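Local coordinates for exopolysaccharide biosynthesis protein (Pantoea stewartii subsp. stewartii DC283, PDB 6TGF) that modifies the glycan of the bacterial biofilm, probably by hydrolysis, using a tailspike-like parallel beta-helix architecture, at residues D79-G84 with G137-N142; W544-N549 with D626-I631; V617-K622 with G672-P677. One frame throughout, in Å; residues are numbered along the deposited sequence.

Interaction 1. Residues D79-G84 with G137-N142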
# COMPACT_ATOMS: atom_id res chain seq x y z
N ASP B 79 0.88 -68.90 0.91
CA ASP B 79 0.02 -68.95 -0.31
C ASP B 79 -1.24 -69.74 0.06
O ASP B 79 -1.11 -70.95 0.33
CB ASP B 79 0.77 -69.57 -1.50
CG ASP B 79 -0.04 -69.65 -2.78
OD1 ASP B 79 -1.18 -69.15 -2.79
OD2 ASP B 79 0.48 -70.22 -3.76
N ALA B 80 -2.40 -69.08 0.06
CA ALA B 80 -3.69 -69.61 0.55
C ALA B 80 -4.19 -70.77 -0.33
O ALA B 80 -5.07 -71.51 0.14
CB ALA B 80 -4.71 -68.50 0.60
N ARG B 81 -3.65 -70.91 -1.54
CA ARG B 81 -4.08 -71.93 -2.54
C ARG B 81 -3.47 -73.30 -2.21
O ARG B 81 -4.09 -74.32 -2.57
CB ARG B 81 -3.67 -71.51 -3.96
CG ARG B 81 -4.13 -70.12 -4.35
CD ARG B 81 -4.09 -69.92 -5.86
NE ARG B 81 -2.75 -70.14 -6.39
CZ ARG B 81 -1.78 -69.23 -6.41
NH1 ARG B 81 -1.97 -68.01 -5.93
NH2 ARG B 81 -0.60 -69.55 -6.92
N GLN B 82 -2.30 -73.32 -1.57
CA GLN B 82 -1.46 -74.53 -1.38
C GLN B 82 -2.07 -75.43 -0.31
O GLN B 82 -2.75 -74.95 0.59
CB GLN B 82 -0.03 -74.13 -1.03
CG GLN B 82 0.71 -73.47 -2.18
CD GLN B 82 2.11 -73.05 -1.83
OE1 GLN B 82 2.45 -72.85 -0.66
NE2 GLN B 82 2.94 -72.88 -2.84
N PRO B 83 -1.86 -76.77 -0.39
CA PRO B 83 -2.39 -77.72 0.59
C PRO B 83 -1.98 -77.42 2.04
O PRO B 83 -0.81 -77.22 2.29
CB PRO B 83 -1.81 -79.08 0.16
CG PRO B 83 -0.70 -78.75 -0.83
CD PRO B 83 -1.11 -77.45 -1.46
N GLY B 84 -2.96 -77.41 2.95
CA GLY B 84 -2.77 -77.24 4.41
C GLY B 84 -2.58 -75.78 4.80
O GLY B 84 -2.02 -75.54 5.89
N GLY B 137 -7.32 -70.43 -14.28
CA GLY B 137 -6.25 -70.77 -13.33
C GLY B 137 -5.18 -69.70 -13.25
O GLY B 137 -4.17 -69.92 -12.56
N GLN B 138 -5.38 -68.57 -13.95
CA GLN B 138 -4.51 -67.37 -13.89
C GLN B 138 -4.78 -66.62 -12.58
O GLN B 138 -5.96 -66.31 -12.32
CB GLN B 138 -4.77 -66.45 -15.08
CG GLN B 138 -4.50 -67.09 -16.43
CD GLN B 138 -4.76 -66.15 -17.58
OE1 GLN B 138 -5.57 -65.22 -17.48
NE2 GLN B 138 -4.08 -66.38 -18.69
N THR B 139 -3.74 -66.33 -11.79
CA THR B 139 -3.84 -65.63 -10.49
C THR B 139 -4.08 -64.13 -10.73
O THR B 139 -3.32 -63.54 -11.52
CB THR B 139 -2.59 -65.84 -9.62
OG1 THR B 139 -1.44 -65.58 -10.42
CG2 THR B 139 -2.50 -67.24 -9.05
N VAL B 140 -5.10 -63.57 -10.07
CA VAL B 140 -5.40 -62.11 -10.05
C VAL B 140 -4.62 -61.49 -8.89
O VAL B 140 -3.85 -60.54 -9.13
CB VAL B 140 -6.92 -61.84 -9.94
CG1 VAL B 140 -7.25 -60.36 -10.08
CG2 VAL B 140 -7.72 -62.66 -10.94
N PHE B 141 -4.83 -62.01 -7.67
CA PHE B 141 -4.02 -61.73 -6.46
C PHE B 141 -3.31 -63.00 -5.99
O PHE B 141 -3.78 -64.11 -6.31
CB PHE B 141 -4.86 -61.26 -5.27
CG PHE B 141 -5.95 -60.27 -5.54
CD1 PHE B 141 -5.66 -58.94 -5.83
CD2 PHE B 141 -7.29 -60.64 -5.45
CE1 PHE B 141 -6.67 -58.03 -6.06
CE2 PHE B 141 -8.30 -59.73 -5.68
CZ PHE B 141 -7.99 -58.42 -5.98
N ASN B 142 -2.22 -62.82 -5.24
CA ASN B 142 -1.61 -63.85 -4.36
C ASN B 142 -0.96 -63.12 -3.18
O ASN B 142 0.27 -62.88 -3.24
CB ASN B 142 -0.63 -64.75 -5.11
CG ASN B 142 -0.10 -65.89 -4.27
OD1 ASN B 142 -0.70 -66.26 -3.26
ND2 ASN B 142 1.03 -66.45 -4.67
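The carboxylate of D79, which faces the side chain of N142 across this contact, is gripped from its own loop by R81. D79 OD1 accepts the backbone N of R81 at 3.3 Å with an N-H...O angle of 168°, closing an Asx turn that coincides with the start of the type I beta turn D79-Q82. The donor approaches from above the carboxylate plane, 61° out of it. D79 OD2 stands above one face of the R81 guanidinium, toward its rim, with OD2 3.4 Å from NH2; it is well out of that plane, so this salt bridge works by charge alone, without a directed N-H. On the opposite face of the guanidinium lies a methyl group, T139 CG2, 3.3 Å from R81 NH1 and displaced toward the rim. The arginine is therefore layered between a carboxylate oxygen and a methyl. N142 comes to another part of the same group: its CB meets the edge in plane, 3.6 Å from R81 NH1, and its amide plane is turned 63° from the guanidinium. The N142 side chain also crosses that of D79 at about a right angle, bringing N142 CG to 3.7 Å from D79 OD1. R81 has a further acidic partner, since its NE forms a salt bridge with E133 of strand 129-134, the neighbour of strand 139-143. The carbonyl O of T139 accepts a hydrogen bond from N66 of a second subunit. The contact thus packs a loop of the head-binding region against strand 139-143, outermost in its sheet within this chain, close to a second subunit. Charge pairing with D79, and with E133 from outside, holds the arginine in place and would favour its charged form; it meets the other segment mainly through van der Waals contact of its guanidinium with the T139 methyl and the N142 side chain.

Interaction 2. Residues W544-N549 with D626-I631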
# COMPACT_ATOMS: atom_id res chain seq x y z
N TRP B 544 5.66 50.75 -9.70
CA TRP B 544 4.32 50.36 -9.18
C TRP B 544 4.09 48.87 -9.44
O TRP B 544 4.29 48.43 -10.59
CB TRP B 544 3.21 51.21 -9.81
CG TRP B 544 3.03 52.55 -9.15
CD1 TRP B 544 3.38 53.77 -9.65
CD2 TRP B 544 2.43 52.79 -7.87
NE1 TRP B 544 3.05 54.76 -8.76
CE2 TRP B 544 2.46 54.19 -7.66
CE3 TRP B 544 1.88 51.98 -6.88
CZ2 TRP B 544 1.96 54.78 -6.50
CZ3 TRP B 544 1.38 52.56 -5.73
CH2 TRP B 544 1.42 53.94 -5.55
N TYR B 545 3.69 48.13 -8.41
CA TYR B 545 3.23 46.71 -8.48
C TYR B 545 1.82 46.61 -7.91
O TYR B 545 1.52 47.32 -6.93
CB TYR B 545 4.17 45.79 -7.68
CG TYR B 545 5.46 45.43 -8.37
CD1 TYR B 545 5.55 44.31 -9.18
CD2 TYR B 545 6.60 46.20 -8.21
CE1 TYR B 545 6.74 43.96 -9.81
CE2 TYR B 545 7.79 45.86 -8.83
CZ TYR B 545 7.86 44.74 -9.63
OH TYR B 545 9.04 44.41 -10.25
N GLU B 546 0.98 45.75 -8.50
CA GLU B 546 -0.25 45.22 -7.86
C GLU B 546 0.15 43.95 -7.09
O GLU B 546 0.56 42.98 -7.75
CB GLU B 546 -1.35 44.92 -8.88
CG GLU B 546 -2.68 44.56 -8.24
CD GLU B 546 -3.81 44.25 -9.20
OE1 GLU B 546 -3.65 44.51 -10.41
OE2 GLU B 546 -4.86 43.75 -8.74
N LEU B 547 0.05 43.98 -5.76
CA LEU B 547 0.40 42.82 -4.89
C LEU B 547 -0.64 41.72 -5.11
O LEU B 547 -0.26 40.65 -5.64
CB LEU B 547 0.45 43.26 -3.43
CG LEU B 547 1.61 44.18 -3.04
CD1 LEU B 547 1.61 44.43 -1.54
CD2 LEU B 547 2.95 43.60 -3.47
N ALA B 548 -1.90 41.97 -4.75
CA ALA B 548 -2.99 40.97 -4.80
C ALA B 548 -4.35 41.66 -4.66
O ALA B 548 -4.40 42.85 -4.31
CB ALA B 548 -2.79 39.96 -3.70
N ASN B 549 -5.42 40.90 -4.95
CA ASN B 549 -6.81 41.21 -4.53
C ASN B 549 -7.11 40.41 -3.26
O ASN B 549 -7.04 39.17 -3.32
CB ASN B 549 -7.84 40.90 -5.62
CG ASN B 549 -9.26 41.10 -5.15
OD1 ASN B 549 -9.67 42.22 -4.86
ND2 ASN B 549 -10.02 40.02 -5.05
N ASP B 626 -13.97 42.69 -1.89
CA ASP B 626 -12.72 42.68 -2.70
C ASP B 626 -11.95 43.99 -2.51
O ASP B 626 -12.58 45.06 -2.60
CB ASP B 626 -13.03 42.41 -4.17
CG ASP B 626 -13.75 41.09 -4.40
OD1 ASP B 626 -13.06 40.05 -4.39
OD2 ASP B 626 -14.98 41.11 -4.55
N THR B 627 -10.64 43.89 -2.27
CA THR B 627 -9.69 45.03 -2.12
C THR B 627 -8.38 44.71 -2.86
O THR B 627 -7.66 43.80 -2.41
CB THR B 627 -9.39 45.32 -0.64
OG1 THR B 627 -10.62 45.38 0.07
CG2 THR B 627 -8.62 46.61 -0.44
N GLN B 628 -8.09 45.43 -3.95
CA GLN B 628 -6.78 45.38 -4.66
C GLN B 628 -5.80 46.33 -3.96
O GLN B 628 -6.20 47.49 -3.70
CB GLN B 628 -6.91 45.76 -6.13
CG GLN B 628 -7.69 44.74 -6.96
CD GLN B 628 -9.14 45.11 -7.11
OE1 GLN B 628 -9.47 46.13 -7.71
NE2 GLN B 628 -10.01 44.28 -6.58
N VAL B 629 -4.59 45.86 -3.66
CA VAL B 629 -3.51 46.64 -2.99
C VAL B 629 -2.35 46.83 -3.97
O VAL B 629 -1.86 45.82 -4.50
CB VAL B 629 -3.05 45.96 -1.69
CG1 VAL B 629 -1.92 46.73 -1.01
CG2 VAL B 629 -4.20 45.76 -0.72
N PHE B 630 -1.96 48.09 -4.21
CA PHE B 630 -0.79 48.48 -5.03
C PHE B 630 0.28 49.09 -4.12
O PHE B 630 -0.08 49.77 -3.14
CB PHE B 630 -1.19 49.49 -6.12
CG PHE B 630 -2.14 48.95 -7.16
CD1 PHE B 630 -3.49 48.78 -6.88
CD2 PHE B 630 -1.69 48.64 -8.43
CE1 PHE B 630 -4.36 48.29 -7.84
CE2 PHE B 630 -2.57 48.16 -9.40
CZ PHE B 630 -3.90 47.98 -9.09
N ILE B 631 1.56 48.84 -4.42
CA ILE B 631 2.73 49.43 -3.70
C ILE B 631 3.69 50.03 -4.73
O ILE B 631 3.94 49.38 -5.76
CB ILE B 631 3.42 48.41 -2.77
CG1 ILE B 631 3.99 47.20 -3.53
CG2 ILE B 631 2.47 47.96 -1.67
CD1 ILE B 631 5.12 46.51 -2.81
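E546 lies over F630 of the adjacent antiparallel strand, and its chain can be traced outward from there. E546 CB meets the ring at F630 CE2, 3.5 Å away. With E546 CG anti to the backbone N (chi1 -172°), CG sits over one ring face, 3.9 Å from the centroid, in a CH-pi contact. CD and OE1 continue past F630 CZ, and the tip ends with OE2 3.5 Å from Q628 CG, the two side chains lying side by side and pointing the same way. Further along this face, the N549 amide uses both ends: its OD1 accepts Q628 NE2 at 2.7 Å, from above the carbonyl plane, while its ND2 donates to D626 OD1 at 3.1 Å on the anti side of the carboxylate. N549 ND2 also reaches D661, and D626 OD2 bonds T623. Backbone bonds pair Y545 with I631 in both directions. L547 CD1 packs 3.6 Å from I631 CG2. On the face carrying I631 and V629, these two rest on I593 and V595 of strand 589-597, part of a second antiparallel sheet, while strands 659-664 and 614-620 flank the pair within its own sheet.

Interaction 3. Residues V617-K622 with G672-P677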
# COMPACT_ATOMS: atom_id res chain seq x y z
N VAL B 617 1.56 53.71 -1.14
CA VAL B 617 0.55 52.61 -1.16
C VAL B 617 -0.79 53.20 -1.61
O VAL B 617 -1.23 54.20 -1.01
CB VAL B 617 0.42 51.93 0.22
CG1 VAL B 617 -0.68 50.88 0.24
CG2 VAL B 617 1.74 51.32 0.67
N ARG B 618 -1.40 52.60 -2.64
CA ARG B 618 -2.78 52.91 -3.10
C ARG B 618 -3.57 51.60 -3.15
O ARG B 618 -2.93 50.53 -3.28
CB ARG B 618 -2.75 53.60 -4.47
CG ARG B 618 -1.90 54.86 -4.50
CD ARG B 618 -2.04 55.62 -5.81
NE ARG B 618 -3.29 56.35 -5.87
CZ ARG B 618 -3.47 57.61 -5.48
NH1 ARG B 618 -2.47 58.32 -4.99
NH2 ARG B 618 -4.67 58.17 -5.59
N TYR B 619 -4.90 51.67 -3.03
CA TYR B 619 -5.81 50.50 -3.05
C TYR B 619 -7.08 50.84 -3.85
O TYR B 619 -7.34 52.03 -4.11
CB TYR B 619 -6.14 50.06 -1.62
CG TYR B 619 -7.01 51.01 -0.84
CD1 TYR B 619 -6.45 52.06 -0.13
CD2 TYR B 619 -8.38 50.86 -0.80
CE1 TYR B 619 -7.24 52.94 0.59
CE2 TYR B 619 -9.19 51.73 -0.09
CZ TYR B 619 -8.61 52.77 0.61
OH TYR B 619 -9.40 53.64 1.32
N VAL B 620 -7.82 49.80 -4.23
CA VAL B 620 -9.10 49.88 -4.98
C VAL B 620 -10.11 48.94 -4.31
O VAL B 620 -9.99 47.71 -4.49
CB VAL B 620 -8.90 49.52 -6.47
CG1 VAL B 620 -10.22 49.46 -7.23
CG2 VAL B 620 -7.94 50.47 -7.16
N ALA B 621 -11.05 49.50 -3.54
CA ALA B 621 -12.16 48.79 -2.88
C ALA B 621 -13.47 49.11 -3.62
O ALA B 621 -14.17 50.05 -3.20
CB ALA B 621 -12.22 49.17 -1.42
N LYS B 622 -13.76 48.36 -4.68
CA LYS B 622 -14.92 48.59 -5.59
C LYS B 622 -16.08 47.63 -5.25
O LYS B 622 -17.15 47.78 -5.86
CB LYS B 622 -14.49 48.45 -7.05
CG LYS B 622 -14.05 49.75 -7.70
CD LYS B 622 -13.59 49.61 -9.13
CE LYS B 622 -12.62 50.69 -9.56
NZ LYS B 622 -12.99 52.03 -9.04
N GLY B 672 -8.18 56.91 -10.19
CA GLY B 672 -9.29 56.91 -9.21
C GLY B 672 -9.02 56.03 -8.00
O GLY B 672 -9.91 55.97 -7.13
N SER B 673 -7.85 55.38 -7.93
CA SER B 673 -7.40 54.56 -6.77
C SER B 673 -7.23 55.45 -5.53
O SER B 673 -6.84 56.62 -5.70
CB SER B 673 -6.13 53.81 -7.09
OG SER B 673 -5.08 54.72 -7.42
N HIS B 674 -7.51 54.90 -4.34
CA HIS B 674 -7.44 55.61 -3.04
C HIS B 674 -6.04 55.43 -2.43
O HIS B 674 -5.62 54.28 -2.28
CB HIS B 674 -8.54 55.11 -2.09
CG HIS B 674 -9.88 54.95 -2.72
ND1 HIS B 674 -10.47 55.95 -3.47
CD2 HIS B 674 -10.76 53.92 -2.70
CE1 HIS B 674 -11.65 55.54 -3.90
NE2 HIS B 674 -11.85 54.30 -3.44
N ALA B 675 -5.37 56.54 -2.11
CA ALA B 675 -4.03 56.55 -1.48
C ALA B 675 -4.15 56.16 -0.00
O ALA B 675 -5.01 56.73 0.70
CB ALA B 675 -3.39 57.91 -1.63
N ALA B 676 -3.33 55.21 0.45
CA ALA B 676 -3.26 54.73 1.85
C ALA B 676 -2.48 55.73 2.69
O ALA B 676 -1.33 56.04 2.37
CB ALA B 676 -2.63 53.36 1.90
N PRO B 677 -3.08 56.29 3.77
CA PRO B 677 -2.38 57.24 4.64
C PRO B 677 -1.13 56.63 5.30
O PRO B 677 -1.22 55.53 5.80
CB PRO B 677 -3.40 57.62 5.72
CG PRO B 677 -4.74 57.23 5.13
CD PRO B 677 -4.46 56.06 4.21
O HOH W 1 0.41 56.59 0.23
O HOH W 2 -10.62 53.18 -6.91
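R618 and Y619 pair antiparallel with A675 and H674, adding the short strand 674-675 as an outermost strand, within this chain, of the five-stranded antiparallel sheet. Y619 and H674 form the hydrogen-bonded pair: Y619 N donates to H674 O at 2.8 Å, and H674 N returns a bond to Y619 O. R618 and A675 are the adjacent non-hydrogen-bonded pair, and A676 N reaches V617 O at 2.7 Å to extend the join by one residue. On the face carrying R618, the guanidinium grips S673 side-on with two nitrogens. NE donates to S673 OG at 2.9 Å, nearly in the guanidinium plane, and NH2 donates to the backbone O of S673 at 2.7 Å from above that carbonyl's plane. The chain bends at chi3 (76°), which places NE toward the serine, and A675 CB lies over one face of the guanidinium, toward the rim, 3.5 Å from NH1. S673 OG also bonds D670 O, so the hydroxyl has a second partner outside the contact. On the reverse face H674 CB lies over the Y619 ring, 3.8 Å from its centroid, in a CH-pi contact. The imidazole then turns an edge to the same ring in an offset edge-to-face arrangement, the planes at 66°. Beyond this pair, V617 CG1 packs on A676 CB at 3.6 Å, with W606 of strand 602-610 touching both residues. Y619 also packs on D574 of a second subunit. Polar and aromatic chemistry thus divide between the two faces. The arginine fixes both the hydroxyl and the carbonyl of S673 where the segment enters the short strand, and the tyrosine ring packs against the exposed H674, so side chains as well as backbone hold this edge.

Overall arrangement
Interaction 1 comes first along the chain and lies toward one end of the elongated molecule, in the head-binding region. Interactions 2 and 3 sit on the opposite side of the chain's centre, beyond the parallel beta-helix; their centres are about 115 and 123 Å from that of interaction 1. Interactions 2 and 3 are about 9 Å apart, centre to centre, and their segments alternate in sequence. Both belong to one antiparallel sheet, ordered 659-664, 543-551, 626-633, 614-620, 674-675, so neighbouring strands 626-633 and 614-620 connect them. Interactions 1 and 3 each touch a second subunit, so subunit contacts occur toward both ends of the molecule.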